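Local coordinates for alcohol dehydrogenase, zinc-containing (Thermotoga maritima, PDB 1VJ0), which probably catalyses the oxidation of alcohols to aldehydes or ketones, or the reverse reduction, as a member of the zinc-containing alcohol dehydrogenase family, and binds zinc at two sites, at residues Y116-S121 and Y125-R130; G147-H152 and V374-E379; R279-G284 and G292-A297; L207-V212 and S347-H352; H185-D188 and S193-G196. All coordinates share one frame; numbering follows the deposited sequence.

Contact 1: Y116-S121 and Y125-R130; sequences YWCKVS and YLCPNR. With ZN (zinc ion), chain E.
Cys118 and Cys127 reach the same zinc ion through different first torsions: SG of Cys118 is anti to its own carbonyl carbon (chi1 -68°), whereas SG of Cys127 is anti to its backbone N (chi1 172°). The two thiolates therefore converge from helix 116-119 and from the loop beyond it, with Cys118 SG 2.3 Å and Cys127 SG 2.4 Å from the zinc. Cys112 and Cys115 supply the other two ligands. This four-cysteine site is the structural zinc lobe of medium-chain alcohol dehydrogenases, distinct from the zinc site of Cys55, His77, Glu78 and Cys178. Cys127 SG has a second role, accepting a hydrogen bond from Asn129 N at 3.3 Å with an N-H...S angle of 155°, inside the type I turn from Cys127 to Arg130. Beside the metal, the Trp117 indole lies against the backbone and side chains of the loop. Leu126 CB sits over its five-membered ring, 4.0 Å from the centroid, in a CH-pi contact, while Pro128 CD approaches the six-membered ring obliquely, 3.6 Å from Trp117 CE3. The indole N-H is used outward, in a hydrogen bond to the carbonyl oxygen of Arg290 of a second subunit. Were Trp117 replaced by an alanine, Leu126 and Pro128 would probably lose the surface they rest on, and the Arg290 carbonyl of the second subunit its indole donor.

Contact 2: G147-H152 and V374-E379; sequences GCYSSH and VILYPE
The loop leading into strand 152-155 lies against strand 374-377, a member of the mixed sheet, and meets it through Tyr149 and Leu376. Leu376 CD1 stands almost exactly above the middle of the Tyr149 ring, 4.0 Å from its centroid and 8° off the ring normal, which meets the geometry of a CH-pi contact. Leu376 CG is anti to its carbonyl carbon (chi1 -65°), which sets the CD1 branch against that face, nearest to Tyr149 CD1 at 4.1 Å. The ring is held at its far end too, where Tyr149 OH is hydrogen-bonded to Asp58. Tyr149 is also the centre of an inverse gamma turn. Farther along, Pro378 CG approaches the backbone oxygen of Ser150 at 3.5 Å, and Pro378 CB lies 4.0 Å from Ser151 CA, so that the proline ring rests on main chain where the strand has ended. The serines face other partners: Ser150 OG donates to His152 O over 2.6 Å, in the carbonyl plane and on a lone pair, with a C=O...O angle of 140°. Ser151 OG pairs with His152 ND1 at 2.8 Å and is hydrogen-bonded to His19 N as well. The Tyr149 side chain also comes within about 6 Å of that of Cys55, a zinc ligand. Strand 374-377 pairs antiparallel with strand 45-54, as does strand 152-155, in the mixed sheet of the GroES-like catalytic domain typical of medium-chain dehydrogenases.

Contact 3: R279-G284 and G292-A297; sequences RALLEG and GFYSVA
The Tyr294 ring carries Val296 CG2, from its own strand, on one face, 4.1 Å above the plane and offset toward the rim, while Leu281 CG and the Gly284 backbone approach it obliquely from the helix. Leu281 CG is 4.1 Å from Tyr294 CE2, and the same ring atom lies 3.8 Å from Gly284 C. With CG anti to its backbone N (chi1 -163°), the tyrosine extends from the strand to the helix, bringing its hydroxyl among the backbone atoms of Ala280, Leu281 and Gly284. Tyr294 OH is 3.4 Å from both Leu281 CA and Gly284 CA. The lack of a side chain at Gly284 is what admits the oxygen: a beta carbon there would point toward the strand and overlap it. This is helix-on-sheet packing in the Rossmann-type domain, where helix 280-287 covers strand 292-296 of the six-stranded parallel sheet. The short segment axes run nearly antiparallel, at 164°, and approach to 11.0 Å, as expected for a helix that precedes the strand and leads back into it. The buried hydroxyl is satisfied by a hydrogen bond with Gln202 OE1, and the NE2 of that glutamine bonds to Ala280 O, so one amide serves both sides of the interface. Toward the end of the strand, Leu281 CD1 meets Val296 CG1 at 4.2 Å, crossing at about a right angle, and Val310 and Val315 of a second subunit pack on this pair.

Contact 4: L207-V212 and S347-H352; sequences LGLFGV and SKLITH
Leu349 makes the close part of this contact alone, reaching between Leu209 and Phe210 on helix 206-217, while its exposed neighbour Lys348 packs on Leu235 and Glu238 of helix 230-238. Leu349 CD2 lies 3.9 Å from both Phe210 CD1 and Phe210 CE1, so one methyl addresses a single C-C bond of the ring, arriving obliquely. Its CG meets Leu209 CD1 at 4.0 Å, and the two leucines slide past each other in opposite directions, with Leu349 CD2 also 4.1 Å from Leu209 CB. For Phe210 chi1 is -94°, off the usual staggered values, and the far part of the ring lies near Leu349. Helix 206-217 is the first helix of the Rossmann-type domain, following strand 198-202, and Gly208 is the last glycine of a sequence that fits the GxGxxG dinucleotide-binding pattern. Leu349, by contrast, belongs to the loop between helix 343-346 and strand 352-355, the latter a strand of the mixed sheet, so the contact joins parts of the two domains. Phe210 also packs on Met175, Ala176 and Ser179 of helix 170-188, and Leu209 on Leu235 and Ala236 of helix 230-238, which adds to the buried side. On the looser side the chain runs on toward strand 374-377: exposed Thr351 pairs through OG1 with His352 ND1, at 2.8 Å, and with Leu372 N.

Contact 5: H185-D188 and S193-G196; sequences HAFD and SFAG
The last turn of helix 170-188 and the loop beyond it keep their backbones well apart, the CA atoms of Phe187 and Phe194 being 9.1 Å from each other, so the two rings bridge the gap. Phe194 has CG anti to the carbonyl carbon (chi1 -77°), which extends its ring to Phe187. The rings meet obliquely, with centroids 5.4 Å apart and planes at 52°. Their closest atoms are Phe187 CD2 and Phe194 CZ, at 3.5 Å. Phe194 CE2 lies in the plane of the Phe187 ring, at its edge, and the same atom is 3.7 Å from Phe187 O, which in turn lies at the edge of the Phe194 ring. The carbonyl therefore faces the rim of the phenyl rather than its pi cloud. This is the link from helix 170-188 into strand 198-202, the first strand of the Rossmann-type parallel sheet, and both rings also meet Phe270 of the neighbouring strand 268-273, edge-to-face in the case of Phe194. With an alanine at Phe194, Phe187 and Phe270 would probably lose a shared ring neighbour and a gap would open between the helix end and the sheet. The loop itself is shaped by an ST turn, in which Ala195 N donates to Ser193 OG at 3.2 Å with an N-H...O angle of 147°. That hydroxyl is also hydrogen-bonded to Tyr184 OH of a fourth subunit.

How the contacts relate
Contacts 3 and 5 lie in the Rossmann-type domain, their centres about 15 Å apart and bridged by Ser295 OG to Ala186 O. Contact 4 ties helix 206-217 of that domain to the loop before strand 352-355, and it meets contact 2 where strands 352-355 and 374-377 pair in parallel. Contact 1 closes first along the chain, in the zinc lobe, yet Tyr125 packs on His185 of contact 5. Contacts 3, 4 and 5 all fall inside the long loop closed by contact 2, with 3 nested in 4, so the chain leaves the GroES-like part, builds the Rossmann-type domain and returns. Contacts 1 and 3 both touch the second subunit.

Contact 1: Y116-S121 and Y125-R130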
# COMPACT_ATOMS: atom_id res chain seq x y z
N TYR A 116 -17.68 7.70 -10.84
CA TYR A 116 -16.55 7.98 -9.95
C TYR A 116 -15.95 6.69 -9.41
O TYR A 116 -14.73 6.55 -9.35
CB TYR A 116 -16.99 8.85 -8.78
CG TYR A 116 -15.91 9.14 -7.74
CD1 TYR A 116 -15.00 10.19 -7.91
CD2 TYR A 116 -15.78 8.34 -6.64
CE1 TYR A 116 -14.02 10.44 -6.97
CE2 TYR A 116 -14.80 8.57 -5.71
CZ TYR A 116 -13.93 9.61 -5.86
OH TYR A 116 -12.99 9.85 -4.86
N TRP A 117 -16.80 5.78 -8.96
CA TRP A 117 -16.29 4.58 -8.33
C TRP A 117 -15.68 3.62 -9.33
O TRP A 117 -14.62 3.02 -9.01
CB TRP A 117 -17.35 3.90 -7.47
CG TRP A 117 -17.70 4.67 -6.24
CD1 TRP A 117 -17.06 4.64 -5.03
CD2 TRP A 117 -18.77 5.60 -6.09
NE1 TRP A 117 -17.69 5.48 -4.14
CE2 TRP A 117 -18.75 6.07 -4.75
CE3 TRP A 117 -19.78 6.08 -6.95
CZ2 TRP A 117 -19.65 7.02 -4.27
CZ3 TRP A 117 -20.69 7.04 -6.45
CH2 TRP A 117 -20.63 7.45 -5.13
N CYS A 118 -16.33 3.43 -10.47
CA CYS A 118 -15.80 2.57 -11.51
C CYS A 118 -14.51 3.17 -12.13
O CYS A 118 -13.61 2.44 -12.45
CB CYS A 118 -16.80 2.37 -12.61
SG CYS A 118 -18.29 1.40 -12.15
N LYS A 119 -14.42 4.48 -12.29
CA LYS A 119 -13.33 5.08 -13.09
C LYS A 119 -12.28 5.89 -12.33
O LYS A 119 -11.18 6.04 -12.83
CB LYS A 119 -13.89 5.93 -14.23
CG LYS A 119 -14.42 5.08 -15.42
CD LYS A 119 -13.20 4.58 -16.25
CE LYS A 119 -13.57 3.82 -17.50
NZ LYS A 119 -14.53 4.56 -18.40
N VAL A 120 -12.61 6.43 -11.17
CA VAL A 120 -11.69 7.32 -10.51
C VAL A 120 -11.12 6.64 -9.30
O VAL A 120 -9.90 6.52 -9.19
CB VAL A 120 -12.32 8.65 -10.13
CG1 VAL A 120 -11.32 9.52 -9.41
CG2 VAL A 120 -12.86 9.42 -11.38
N SER A 121 -11.98 6.18 -8.39
CA SER A 121 -11.49 5.49 -7.19
C SER A 121 -11.21 4.02 -7.41
O SER A 121 -10.61 3.39 -6.56
CB SER A 121 -12.48 5.67 -6.01
OG SER A 121 -13.57 4.81 -6.15
N TYR A 125 -17.22 -2.31 -6.91
CA TYR A 125 -18.22 -2.92 -6.00
C TYR A 125 -19.10 -1.82 -5.41
O TYR A 125 -20.23 -2.09 -4.93
CB TYR A 125 -17.51 -3.79 -4.90
CG TYR A 125 -16.25 -3.20 -4.35
CD1 TYR A 125 -15.01 -3.41 -4.97
CD2 TYR A 125 -16.30 -2.36 -3.26
CE1 TYR A 125 -13.87 -2.78 -4.49
CE2 TYR A 125 -15.16 -1.75 -2.77
CZ TYR A 125 -13.97 -1.94 -3.40
OH TYR A 125 -12.89 -1.27 -2.86
N LEU A 126 -18.61 -0.57 -5.41
CA LEU A 126 -19.41 0.57 -4.90
C LEU A 126 -20.24 1.36 -5.95
O LEU A 126 -20.87 2.37 -5.64
CB LEU A 126 -18.55 1.55 -4.08
CG LEU A 126 -17.74 0.95 -2.94
CD1 LEU A 126 -16.85 1.95 -2.23
CD2 LEU A 126 -18.66 0.26 -1.99
N CYS A 127 -20.26 0.87 -7.17
CA CYS A 127 -20.97 1.55 -8.25
C CYS A 127 -22.45 1.65 -7.86
O CYS A 127 -23.06 0.68 -7.46
CB CYS A 127 -20.81 0.73 -9.51
SG CYS A 127 -21.82 1.30 -10.89
N PRO A 128 -23.03 2.84 -7.89
CA PRO A 128 -24.45 2.96 -7.56
C PRO A 128 -25.40 2.37 -8.63
O PRO A 128 -26.59 2.33 -8.41
CB PRO A 128 -24.65 4.48 -7.44
CG PRO A 128 -23.55 5.09 -8.32
CD PRO A 128 -22.42 4.11 -8.28
N ASN A 129 -24.88 1.95 -9.78
CA ASN A 129 -25.71 1.52 -10.89
C ASN A 129 -25.51 0.04 -11.10
O ASN A 129 -25.71 -0.47 -12.19
CB ASN A 129 -25.29 2.26 -12.17
CG ASN A 129 -25.40 3.78 -12.05
OD1 ASN A 129 -26.47 4.29 -11.76
ND2 ASN A 129 -24.29 4.52 -12.32
N ARG A 130 -25.07 -0.66 -10.06
CA ARG A 130 -24.69 -2.09 -10.15
C ARG A 130 -25.94 -2.99 -10.33
O ARG A 130 -26.92 -2.87 -9.59
CB ARG A 130 -23.93 -2.45 -8.87
CG ARG A 130 -23.27 -3.79 -8.80
CD ARG A 130 -22.31 -3.96 -7.59
NE ARG A 130 -22.02 -5.36 -7.46
CZ ARG A 130 -22.76 -6.22 -6.74
NH1 ARG A 130 -23.80 -5.81 -6.01
NH2 ARG A 130 -22.43 -7.49 -6.76
ZN ZN E . -20.19 2.72 -11.93

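Contact 2: G147-H152 and V374-E379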
# COMPACT_ATOMS: atom_id res chain seq x y z
N GLY A 147 -31.88 -14.61 -13.93
CA GLY A 147 -31.53 -15.23 -12.67
C GLY A 147 -31.20 -16.71 -12.88
O GLY A 147 -31.50 -17.25 -13.94
N CYS A 148 -30.58 -17.34 -11.88
CA CYS A 148 -30.07 -18.69 -12.04
C CYS A 148 -31.03 -19.81 -11.67
O CYS A 148 -30.73 -20.97 -11.95
CB CYS A 148 -28.79 -18.84 -11.21
SG CYS A 148 -27.48 -17.75 -11.81
N TYR A 149 -32.18 -19.49 -11.03
CA TYR A 149 -33.21 -20.50 -10.74
C TYR A 149 -34.00 -20.76 -12.03
O TYR A 149 -35.24 -20.53 -12.11
CB TYR A 149 -34.18 -20.05 -9.66
CG TYR A 149 -33.71 -19.90 -8.22
CD1 TYR A 149 -32.37 -19.82 -7.86
CD2 TYR A 149 -34.67 -19.83 -7.19
CE1 TYR A 149 -31.99 -19.61 -6.53
CE2 TYR A 149 -34.31 -19.62 -5.90
CZ TYR A 149 -32.97 -19.53 -5.56
OH TYR A 149 -32.63 -19.32 -4.25
N SER A 150 -33.30 -21.33 -12.99
CA SER A 150 -33.76 -21.42 -14.34
C SER A 150 -32.89 -22.46 -15.06
O SER A 150 -31.75 -22.78 -14.66
CB SER A 150 -33.59 -20.03 -15.00
OG SER A 150 -34.01 -20.01 -16.34
N SER A 151 -33.44 -22.97 -16.14
CA SER A 151 -32.75 -23.90 -17.03
C SER A 151 -31.65 -23.15 -17.76
O SER A 151 -30.60 -23.74 -18.06
CB SER A 151 -33.75 -24.52 -18.03
OG SER A 151 -34.39 -23.51 -18.82
N HIS A 152 -31.90 -21.86 -18.01
CA HIS A 152 -31.02 -21.00 -18.81
C HIS A 152 -30.98 -19.62 -18.24
O HIS A 152 -31.94 -19.17 -17.58
CB HIS A 152 -31.51 -20.93 -20.27
CG HIS A 152 -31.47 -22.25 -20.98
ND1 HIS A 152 -32.49 -23.17 -20.87
CD2 HIS A 152 -30.54 -22.80 -21.80
CE1 HIS A 152 -32.17 -24.26 -21.57
NE2 HIS A 152 -30.98 -24.07 -22.12
N VAL A 374 -27.39 -25.26 -0.21
CA VAL A 374 -28.09 -26.03 -1.23
C VAL A 374 -27.69 -25.57 -2.61
O VAL A 374 -27.63 -24.37 -2.88
CB VAL A 374 -29.61 -25.85 -1.16
CG1 VAL A 374 -30.32 -26.77 -2.21
CG2 VAL A 374 -30.13 -26.12 0.26
N ILE A 375 -27.48 -26.54 -3.48
CA ILE A 375 -27.34 -26.36 -4.91
C ILE A 375 -28.56 -26.90 -5.67
O ILE A 375 -29.05 -28.01 -5.41
CB ILE A 375 -26.06 -27.08 -5.39
CG1 ILE A 375 -24.84 -26.53 -4.63
CG2 ILE A 375 -25.86 -26.91 -6.91
CD1 ILE A 375 -24.49 -25.09 -4.88
N LEU A 376 -29.05 -26.13 -6.64
CA LEU A 376 -30.17 -26.57 -7.48
C LEU A 376 -29.62 -26.98 -8.82
O LEU A 376 -28.67 -26.38 -9.36
CB LEU A 376 -31.20 -25.45 -7.69
CG LEU A 376 -31.96 -24.98 -6.44
CD1 LEU A 376 -32.75 -23.72 -6.70
CD2 LEU A 376 -32.87 -26.11 -5.93
N TYR A 377 -30.22 -28.01 -9.39
CA TYR A 377 -29.86 -28.39 -10.73
C TYR A 377 -31.12 -28.52 -11.60
O TYR A 377 -32.12 -29.16 -11.21
CB TYR A 377 -29.03 -29.67 -10.73
CG TYR A 377 -29.69 -30.82 -10.10
CD1 TYR A 377 -30.57 -31.62 -10.83
CD2 TYR A 377 -29.44 -31.14 -8.77
CE1 TYR A 377 -31.19 -32.72 -10.24
CE2 TYR A 377 -30.05 -32.22 -8.18
CZ TYR A 377 -30.91 -33.00 -8.91
OH TYR A 377 -31.50 -34.08 -8.28
N PRO A 378 -31.08 -27.90 -12.77
CA PRO A 378 -32.12 -28.11 -13.75
C PRO A 378 -32.12 -29.57 -14.25
O PRO A 378 -31.10 -30.26 -14.15
CB PRO A 378 -31.76 -27.13 -14.86
CG PRO A 378 -30.77 -26.16 -14.23
CD PRO A 378 -30.05 -26.95 -13.26
N GLU A 379 -33.27 -29.96 -14.77
CA GLU A 379 -33.59 -31.23 -15.42
C GLU A 379 -34.05 -32.20 -14.36
O GLU A 379 -35.26 -32.45 -14.32
CB GLU A 379 -32.50 -31.74 -16.38
CG GLU A 379 -32.22 -30.66 -17.44
CD GLU A 379 -31.72 -31.16 -18.80
OE1 GLU A 379 -32.55 -31.61 -19.65
OE2 GLU A 379 -30.49 -31.02 -19.05

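Contact 3: R279-G284 and G292-A297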
# COMPACT_ATOMS: atom_id res chain seq x y z
N ARG A 279 -23.67 -7.24 16.99
CA ARG A 279 -23.14 -7.42 18.32
C ARG A 279 -21.82 -8.17 18.34
O ARG A 279 -21.13 -8.13 19.34
CB ARG A 279 -24.12 -8.12 19.21
CG ARG A 279 -25.36 -7.27 19.46
CD ARG A 279 -26.43 -7.96 20.18
NE ARG A 279 -27.00 -9.00 19.35
CZ ARG A 279 -27.94 -9.84 19.78
NH1 ARG A 279 -28.41 -9.77 21.02
NH2 ARG A 279 -28.42 -10.78 18.95
N ALA A 280 -21.48 -8.86 17.26
CA ALA A 280 -20.17 -9.52 17.15
C ALA A 280 -19.00 -8.56 17.39
O ALA A 280 -17.96 -8.97 17.85
CB ALA A 280 -20.03 -10.19 15.79
N LEU A 281 -19.15 -7.28 17.02
CA LEU A 281 -18.08 -6.31 17.19
C LEU A 281 -17.75 -6.11 18.65
O LEU A 281 -16.64 -5.69 18.97
CB LEU A 281 -18.43 -4.93 16.56
CG LEU A 281 -18.05 -4.81 15.08
CD1 LEU A 281 -18.73 -5.88 14.24
CD2 LEU A 281 -18.41 -3.41 14.63
N LEU A 282 -18.72 -6.33 19.53
CA LEU A 282 -18.47 -6.16 20.96
C LEU A 282 -17.41 -7.15 21.45
O LEU A 282 -16.54 -6.78 22.23
CB LEU A 282 -19.74 -6.30 21.82
CG LEU A 282 -20.98 -5.44 21.43
CD1 LEU A 282 -22.01 -5.47 22.49
CD2 LEU A 282 -20.63 -4.03 21.11
N GLU A 283 -17.47 -8.39 20.99
CA GLU A 283 -16.40 -9.36 21.32
C GLU A 283 -15.12 -9.23 20.47
O GLU A 283 -14.01 -9.20 21.00
CB GLU A 283 -16.94 -10.78 21.23
CG GLU A 283 -15.81 -11.78 21.17
CD GLU A 283 -16.24 -13.21 21.37
OE1 GLU A 283 -17.40 -13.56 21.03
OE2 GLU A 283 -15.35 -13.97 21.85
N GLY A 284 -15.27 -9.12 19.17
CA GLY A 284 -14.14 -9.00 18.28
C GLY A 284 -13.19 -7.87 18.65
O GLY A 284 -11.98 -8.05 18.60
N GLY A 292 -4.25 -3.90 15.11
CA GLY A 292 -5.01 -4.92 14.41
C GLY A 292 -6.00 -4.44 13.35
O GLY A 292 -6.37 -3.23 13.30
N PHE A 293 -6.43 -5.39 12.51
CA PHE A 293 -7.34 -5.12 11.38
C PHE A 293 -8.61 -5.95 11.44
O PHE A 293 -8.59 -7.15 11.57
CB PHE A 293 -6.54 -5.36 10.09
CG PHE A 293 -7.16 -4.78 8.86
CD1 PHE A 293 -8.24 -5.40 8.28
CD2 PHE A 293 -6.60 -3.70 8.24
CE1 PHE A 293 -8.80 -4.91 7.13
CE2 PHE A 293 -7.13 -3.22 7.06
CZ PHE A 293 -8.25 -3.83 6.52
N TYR A 294 -9.75 -5.30 11.41
CA TYR A 294 -11.02 -5.98 11.56
C TYR A 294 -11.87 -5.72 10.31
O TYR A 294 -12.35 -4.63 10.13
CB TYR A 294 -11.69 -5.39 12.78
CG TYR A 294 -12.83 -6.15 13.42
CD1 TYR A 294 -13.44 -7.27 12.84
CD2 TYR A 294 -13.23 -5.79 14.67
CE1 TYR A 294 -14.48 -7.94 13.48
CE2 TYR A 294 -14.26 -6.46 15.33
CZ TYR A 294 -14.87 -7.54 14.72
OH TYR A 294 -15.86 -8.19 15.43
N SER A 295 -12.05 -6.74 9.46
CA SER A 295 -12.90 -6.67 8.29
C SER A 295 -14.27 -7.12 8.71
O SER A 295 -14.43 -8.23 9.21
CB SER A 295 -12.44 -7.59 7.14
OG SER A 295 -11.35 -6.99 6.44
N VAL A 296 -15.25 -6.26 8.47
CA VAL A 296 -16.62 -6.52 8.84
C VAL A 296 -17.42 -6.77 7.57
O VAL A 296 -17.70 -5.86 6.80
CB VAL A 296 -17.20 -5.36 9.67
CG1 VAL A 296 -18.57 -5.69 10.09
CG2 VAL A 296 -16.31 -5.09 10.87
N ALA A 297 -17.82 -8.02 7.38
CA ALA A 297 -18.43 -8.46 6.10
C ALA A 297 -19.74 -9.21 6.25
O ALA A 297 -20.39 -9.45 5.26
CB ALA A 297 -17.46 -9.28 5.31

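Contact 4: L207-V212 and S347-H352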
# COMPACT_ATOMS: atom_id res chain seq x y z
N LEU A 207 -19.69 -17.96 4.39
CA LEU A 207 -18.76 -16.84 4.42
C LEU A 207 -17.57 -17.09 5.33
O LEU A 207 -16.37 -17.01 4.90
CB LEU A 207 -19.50 -15.57 4.83
CG LEU A 207 -18.66 -14.26 4.90
CD1 LEU A 207 -18.18 -13.87 3.55
CD2 LEU A 207 -19.48 -13.15 5.47
N GLY A 208 -17.85 -17.41 6.59
CA GLY A 208 -16.78 -17.68 7.55
C GLY A 208 -15.93 -18.89 7.16
O GLY A 208 -14.68 -18.89 7.30
N LEU A 209 -16.59 -19.91 6.63
CA LEU A 209 -15.88 -21.12 6.18
C LEU A 209 -14.97 -20.93 4.95
O LEU A 209 -13.83 -21.42 4.93
CB LEU A 209 -16.87 -22.24 5.98
CG LEU A 209 -17.61 -22.73 7.24
CD1 LEU A 209 -18.77 -23.59 6.81
CD2 LEU A 209 -16.68 -23.50 8.17
N PHE A 210 -15.42 -20.18 3.96
CA PHE A 210 -14.51 -19.76 2.89
C PHE A 210 -13.34 -18.95 3.46
O PHE A 210 -12.22 -19.13 3.00
CB PHE A 210 -15.24 -18.94 1.79
CG PHE A 210 -15.69 -19.75 0.65
CD1 PHE A 210 -16.91 -20.42 0.68
CD2 PHE A 210 -14.89 -19.85 -0.49
CE1 PHE A 210 -17.32 -21.17 -0.40
CE2 PHE A 210 -15.31 -20.57 -1.56
CZ PHE A 210 -16.50 -21.27 -1.52
N GLY A 211 -13.62 -18.10 4.45
CA GLY A 211 -12.59 -17.33 5.19
C GLY A 211 -11.47 -18.24 5.70
O GLY A 211 -10.29 -17.89 5.61
N VAL A 212 -11.85 -19.41 6.24
CA VAL A 212 -10.86 -20.39 6.74
C VAL A 212 -9.90 -20.82 5.63
O VAL A 212 -8.66 -20.73 5.79
CB VAL A 212 -11.55 -21.65 7.37
CG1 VAL A 212 -10.52 -22.74 7.73
CG2 VAL A 212 -12.35 -21.24 8.65
N SER A 347 -16.16 -28.63 -1.10
CA SER A 347 -17.38 -29.37 -1.42
C SER A 347 -18.06 -29.82 -0.14
O SER A 347 -19.25 -30.13 -0.17
CB SER A 347 -17.17 -30.59 -2.34
OG SER A 347 -16.22 -31.49 -1.80
N LYS A 348 -17.33 -29.89 0.97
CA LYS A 348 -17.94 -30.25 2.23
C LYS A 348 -19.07 -29.29 2.70
O LYS A 348 -19.88 -29.64 3.54
CB LYS A 348 -16.86 -30.39 3.32
CG LYS A 348 -15.80 -31.50 3.05
CD LYS A 348 -14.79 -31.57 4.20
CE LYS A 348 -13.67 -32.54 3.90
NZ LYS A 348 -14.15 -33.95 3.92
N LEU A 349 -19.09 -28.08 2.20
CA LEU A 349 -20.09 -27.10 2.55
C LEU A 349 -21.45 -27.40 1.91
O LEU A 349 -22.48 -26.97 2.41
CB LEU A 349 -19.62 -25.73 2.12
CG LEU A 349 -18.65 -24.98 3.02
CD1 LEU A 349 -17.36 -25.72 3.23
CD2 LEU A 349 -18.34 -23.61 2.41
N ILE A 350 -21.46 -28.16 0.81
CA ILE A 350 -22.73 -28.45 0.10
C ILE A 350 -23.40 -29.61 0.77
O ILE A 350 -22.93 -30.72 0.72
CB ILE A 350 -22.50 -28.72 -1.40
CG1 ILE A 350 -21.89 -27.47 -2.03
CG2 ILE A 350 -23.86 -29.10 -2.08
CD1 ILE A 350 -21.18 -27.69 -3.33
N THR A 351 -24.49 -29.32 1.48
CA THR A 351 -25.17 -30.35 2.23
C THR A 351 -26.33 -30.94 1.51
O THR A 351 -26.76 -32.05 1.86
CB THR A 351 -25.66 -29.84 3.59
OG1 THR A 351 -26.36 -28.61 3.42
CG2 THR A 351 -24.49 -29.55 4.52
N HIS A 352 -26.86 -30.21 0.52
CA HIS A 352 -28.08 -30.66 -0.16
C HIS A 352 -27.99 -30.28 -1.64
O HIS A 352 -27.56 -29.18 -1.97
CB HIS A 352 -29.27 -29.95 0.42
CG HIS A 352 -29.57 -30.33 1.84
ND1 HIS A 352 -28.89 -29.80 2.92
CD2 HIS A 352 -30.46 -31.21 2.36
CE1 HIS A 352 -29.36 -30.33 4.03
NE2 HIS A 352 -30.33 -31.17 3.72

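Contact 5: H185-D188 and S193-G196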
# COMPACT_ATOMS: atom_id res chain seq x y z
N HIS A 185 -12.63 -10.51 -0.71
CA HIS A 185 -12.57 -9.07 -0.62
C HIS A 185 -12.06 -8.68 0.79
O HIS A 185 -11.20 -7.80 0.98
CB HIS A 185 -14.00 -8.50 -0.90
CG HIS A 185 -14.11 -7.01 -0.87
ND1 HIS A 185 -15.27 -6.34 -1.22
CD2 HIS A 185 -13.19 -6.05 -0.61
CE1 HIS A 185 -15.07 -5.04 -1.11
NE2 HIS A 185 -13.81 -4.83 -0.76
N ALA A 186 -12.61 -9.34 1.79
CA ALA A 186 -12.28 -9.00 3.16
C ALA A 186 -10.83 -9.17 3.50
O ALA A 186 -10.27 -8.38 4.26
CB ALA A 186 -13.07 -9.86 4.09
N PHE A 187 -10.25 -10.25 3.00
CA PHE A 187 -8.83 -10.55 3.17
C PHE A 187 -7.95 -9.69 2.31
O PHE A 187 -6.86 -9.26 2.75
CB PHE A 187 -8.59 -12.04 2.91
CG PHE A 187 -8.98 -12.91 4.08
CD1 PHE A 187 -10.28 -13.38 4.22
CD2 PHE A 187 -8.02 -13.31 5.03
CE1 PHE A 187 -10.64 -14.18 5.32
CE2 PHE A 187 -8.35 -14.11 6.10
CZ PHE A 187 -9.71 -14.53 6.26
N ASP A 188 -8.42 -9.35 1.11
CA ASP A 188 -7.66 -8.54 0.16
C ASP A 188 -7.47 -7.13 0.69
O ASP A 188 -6.53 -6.46 0.29
CB ASP A 188 -8.42 -8.47 -1.16
CG ASP A 188 -7.58 -8.01 -2.30
OD1 ASP A 188 -6.54 -8.65 -2.60
OD2 ASP A 188 -7.94 -7.02 -2.98
N SER A 193 1.20 -9.04 4.18
CA SER A 193 1.05 -10.50 4.06
C SER A 193 0.51 -11.13 5.34
O SER A 193 0.63 -10.56 6.41
CB SER A 193 2.36 -11.15 3.63
OG SER A 193 3.04 -11.81 4.65
N PHE A 194 -0.13 -12.30 5.19
CA PHE A 194 -0.64 -13.08 6.30
C PHE A 194 0.42 -14.00 6.95
O PHE A 194 0.16 -14.62 7.97
CB PHE A 194 -1.89 -13.85 5.84
CG PHE A 194 -3.10 -12.97 5.76
CD1 PHE A 194 -3.83 -12.71 6.90
CD2 PHE A 194 -3.46 -12.36 4.58
CE1 PHE A 194 -4.95 -11.82 6.86
CE2 PHE A 194 -4.56 -11.50 4.53
CZ PHE A 194 -5.30 -11.23 5.68
N ALA A 195 1.65 -14.00 6.45
CA ALA A 195 2.73 -14.76 7.06
C ALA A 195 2.94 -14.34 8.51
O ALA A 195 3.07 -13.15 8.84
CB ALA A 195 3.98 -14.56 6.33
N GLY A 196 3.00 -15.33 9.37
CA GLY A 196 3.15 -15.11 10.79
C GLY A 196 1.91 -14.52 11.48
O GLY A 196 2.01 -14.15 12.68